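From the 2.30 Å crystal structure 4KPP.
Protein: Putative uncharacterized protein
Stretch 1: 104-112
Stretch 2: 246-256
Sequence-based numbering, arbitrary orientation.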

# COMPACT_ATOMS: atom_id res chain seq x y z
N MET A 104 -2.42 5.35 8.21
CA MET A 104 -1.40 4.35 7.93
C MET A 104 -1.87 2.95 8.32
O MET A 104 -1.69 1.99 7.57
N THR A 105 -2.47 2.83 9.50
CA THR A 105 -2.96 1.55 9.98
C THR A 105 -4.16 1.10 9.16
O THR A 105 -4.33 -0.09 8.88
N GLY A 106 -4.99 2.06 8.76
CA GLY A 106 -6.12 1.78 7.89
C GLY A 106 -5.66 1.20 6.57
O GLY A 106 -6.20 0.20 6.10
N ALA A 107 -4.66 1.83 5.97
CA ALA A 107 -4.12 1.38 4.70
C ALA A 107 -3.62 -0.06 4.79
O ALA A 107 -3.96 -0.89 3.96
N ASN A 108 -2.82 -0.34 5.82
CA ASN A 108 -2.26 -1.67 6.03
C ASN A 108 -3.32 -2.75 6.24
O ASN A 108 -3.26 -3.80 5.61
N ARG A 109 -4.27 -2.49 7.13
CA ARG A 109 -5.27 -3.49 7.47
C ARG A 109 -6.27 -3.73 6.34
O ARG A 109 -6.72 -4.85 6.13
N LEU A 110 -6.59 -2.66 5.61
CA LEU A 110 -7.48 -2.77 4.46
C LEU A 110 -6.83 -3.60 3.36
O LEU A 110 -7.50 -4.36 2.67
N LEU A 111 -5.52 -3.44 3.22
CA LEU A 111 -4.77 -4.14 2.18
C LEU A 111 -4.85 -5.65 2.38
O LEU A 111 -5.05 -6.40 1.43
N ILE A 112 -4.68 -6.08 3.62
CA ILE A 112 -4.72 -7.50 3.93
C ILE A 112 -6.15 -7.99 4.09
O ILE A 112 -6.56 -8.97 3.47
N VAL A 246 -10.72 9.11 7.59
CA VAL A 246 -9.26 9.07 7.56
C VAL A 246 -8.72 7.64 7.46
O VAL A 246 -7.78 7.37 6.72
N GLN A 247 -9.34 6.73 8.20
CA GLN A 247 -8.83 5.37 8.32
C GLN A 247 -9.35 4.43 7.23
O GLN A 247 -8.62 3.55 6.77
N TRP A 248 -10.60 4.62 6.81
CA TRP A 248 -11.22 3.65 5.90
C TRP A 248 -11.53 4.19 4.51
O TRP A 248 -11.31 3.49 3.51
N ILE A 249 -12.05 5.41 4.43
CA ILE A 249 -12.43 5.96 3.13
C ILE A 249 -11.22 6.43 2.33
O ILE A 249 -11.09 6.10 1.15
N ALA A 250 -10.34 7.19 2.97
CA ALA A 250 -9.14 7.70 2.30
C ALA A 250 -8.22 6.62 1.72
O ALA A 250 -7.78 6.74 0.58
N PRO A 251 -7.91 5.56 2.50
CA PRO A 251 -7.07 4.52 1.89
C PRO A 251 -7.79 3.76 0.78
O PRO A 251 -7.14 3.25 -0.13
N LEU A 252 -9.12 3.67 0.87
CA LEU A 252 -9.90 2.97 -0.15
C LEU A 252 -9.67 3.63 -1.51
O LEU A 252 -9.53 2.94 -2.52
N ALA A 253 -9.60 4.95 -1.51
CA ALA A 253 -9.34 5.69 -2.74
C ALA A 253 -7.89 5.58 -3.18
O ALA A 253 -7.57 5.76 -4.36
N SER A 254 -7.00 5.27 -2.24
CA SER A 254 -5.58 5.17 -2.53
C SER A 254 -5.18 3.75 -2.94
O SER A 254 -4.27 3.57 -3.75
N GLU A 255 -5.86 2.76 -2.38
CA GLU A 255 -5.52 1.36 -2.63
C GLU A 255 -6.36 0.74 -3.76
O GLU A 255 -6.07 -0.37 -4.21
N SER A 256 -7.39 1.45 -4.20
CA SER A 256 -8.24 0.98 -5.29
C SER A 256 -7.54 0.74 -6.64
O SER A 256 -7.75 -0.30 -7.26

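Packing of helix 104-112 against helix 246-256 in 4KPP. The axes cross at -65° and approach to 7.7 Å, and the two stretches together bury 500 Å². The tightest point is Gly106, whose CA lies 4.5 Å from the CA of Gln247. Having no side chain, Gly106 lets its CA make a CA-H...O contact with Gln247 O at 3.3 Å; a CB in the ideal position would sit 2.0 Å from that same oxygen, a clash. Next to it, Ala107 points sideways and Pro251 toward the first helix; Ala107 CB and Pro251 CB are 4.1 Å apart. The pyrrolidine ring, in the C-gamma exo pucker, also brings Pro251 CG to 4.2 Å from Gly106 C. Proline has no amide hydrogen to give to the preceding turn, and the second helix is kinked here.

Leu110 points toward the partner and is the residue most covered by it. With chi1 t and chi2 near 90°, it places Leu110 CD2 4.3 Å from Pro251 CB, 3.9 Å from Leu252 CD1 and 4.3 Å from Glu255 CG, so one methyl touches three residues. Leu252 starts out sideways, but its t, p conformation carries CD1 to 3.9 Å from Leu110 CD2.

Glu255 points toward the first helix and folds through chi1 m and chi2 m. Its carboxylate thereby runs alongside Ala107 and Leu111: Glu255 OE1 is 4.3 Å from Ala107 CB, and Glu255 OE2 is 3.6 Å from Leu111 CG. OE2 is hydrogen-bonded elsewhere in the structure. Leu111, sideways, lies between rotamer wells at both chi1 (-146°) and chi2 (-149°).

Trp248 leaves its backbone pointing away, yet chi1 m and chi2 of 122° swing the indole back to the first helix. Trp248 CZ3 reaches 3.9 Å from Gly106 O, and Trp248 CH2 lies 3.6 Å from Arg109 NH2, which approaches the indole at its edge, near the ring plane. Arg109 points toward the second helix with chi1 m, an off-well chi2 of -144° and chi3 m; NH1 and NH2 find hydrogen-bond partners elsewhere in the structure. Gln247 starts out sideways, and with chi1 and chi2 both t its end comes near Thr105 (chi1 p), although the amide is probably turned over in the model.

Across the helices no hydrogen bond is clear. Facing away from the contact, Asn108 (chi1 m) turns back along its own helix, where Asn108 ND2 donates to Met104 O at 2.8 Å.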

# COMPACT_ATOMS: atom_id res chain seq x y z
CB MET A 104 -0.13 4.69 8.70
CG MET A 104 1.09 3.88 8.31
SD MET A 104 1.81 3.05 9.73
CE MET A 104 0.72 1.65 9.87
CB THR A 105 -3.35 1.61 11.47
OG1 THR A 105 -4.25 2.71 11.69
CG2 THR A 105 -2.10 1.80 12.34
CB ALA A 107 -3.01 2.31 4.22
CB ASN A 108 -1.30 -1.68 7.22
CG ASN A 108 0.09 -1.21 6.85
OD1 ASN A 108 0.95 -2.01 6.51
ND2 ASN A 108 0.30 0.10 6.90
CB ARG A 109 -5.99 -3.13 8.78
CG ARG A 109 -5.05 -3.06 9.98
CD ARG A 109 -5.72 -3.57 11.25
NE ARG A 109 -6.89 -2.77 11.62
CZ ARG A 109 -6.84 -1.66 12.34
NH1 ARG A 109 -5.67 -1.20 12.78
NH2 ARG A 109 -7.95 -1.00 12.63
CB LEU A 110 -7.81 -1.38 3.91
CG LEU A 110 -8.81 -1.30 2.76
CD1 LEU A 110 -10.23 -1.16 3.29
CD2 LEU A 110 -8.46 -0.17 1.81
CB LEU A 111 -3.31 -3.69 2.22
CG LEU A 111 -2.50 -3.59 0.93
CD1 LEU A 111 -1.04 -3.89 1.25
CD2 LEU A 111 -3.02 -4.48 -0.19
CB ILE A 112 -3.90 -7.83 5.19
CG1 ILE A 112 -2.43 -7.50 4.96
CG2 ILE A 112 -4.08 -9.30 5.58
CD1 ILE A 112 -1.55 -7.74 6.15
CB VAL A 246 -8.66 9.76 8.81
CG1 VAL A 246 -7.16 9.48 8.92
CG2 VAL A 246 -8.93 11.25 8.76
CB GLN A 247 -9.17 4.80 9.69
CG GLN A 247 -8.44 3.53 10.04
CD GLN A 247 -8.53 3.20 11.52
OE1 GLN A 247 -7.58 2.70 12.12
NE2 GLN A 247 -9.69 3.47 12.12
CB TRP A 248 -12.47 3.04 6.54
CG TRP A 248 -12.21 2.44 7.89
CD1 TRP A 248 -12.82 2.78 9.06
CD2 TRP A 248 -11.25 1.42 8.22
NE1 TRP A 248 -12.32 2.03 10.09
CE2 TRP A 248 -11.35 1.19 9.60
CE3 TRP A 248 -10.33 0.68 7.47
CZ2 TRP A 248 -10.56 0.24 10.26
CZ3 TRP A 248 -9.55 -0.26 8.12
CH2 TRP A 248 -9.67 -0.47 9.50
CB ILE A 249 -13.45 7.10 3.26
CG1 ILE A 249 -14.72 6.60 3.96
CG2 ILE A 249 -13.81 7.66 1.90
CD1 ILE A 249 -15.79 7.65 4.11
CB ALA A 250 -8.36 8.67 3.20
CB PRO A 251 -6.77 3.58 3.06
CG PRO A 251 -6.94 4.41 4.27
CD PRO A 251 -8.08 5.33 3.95
CB LEU A 252 -11.38 2.99 0.20
CG LEU A 252 -12.24 1.93 -0.49
CD1 LEU A 252 -11.91 0.54 0.03
CD2 LEU A 252 -13.72 2.23 -0.34
CB ALA A 253 -9.73 7.15 -2.56
CB SER A 254 -4.74 5.63 -1.33
OG SER A 254 -5.04 6.97 -0.96
CB GLU A 255 -5.68 0.53 -1.35
CG GLU A 255 -4.89 1.06 -0.15
CD GLU A 255 -3.40 0.82 -0.25
OE1 GLU A 255 -2.63 1.77 0.00
OE2 GLU A 255 -2.98 -0.32 -0.56
CB SER A 256 -9.46 1.89 -5.49
OG SER A 256 -10.36 1.77 -4.40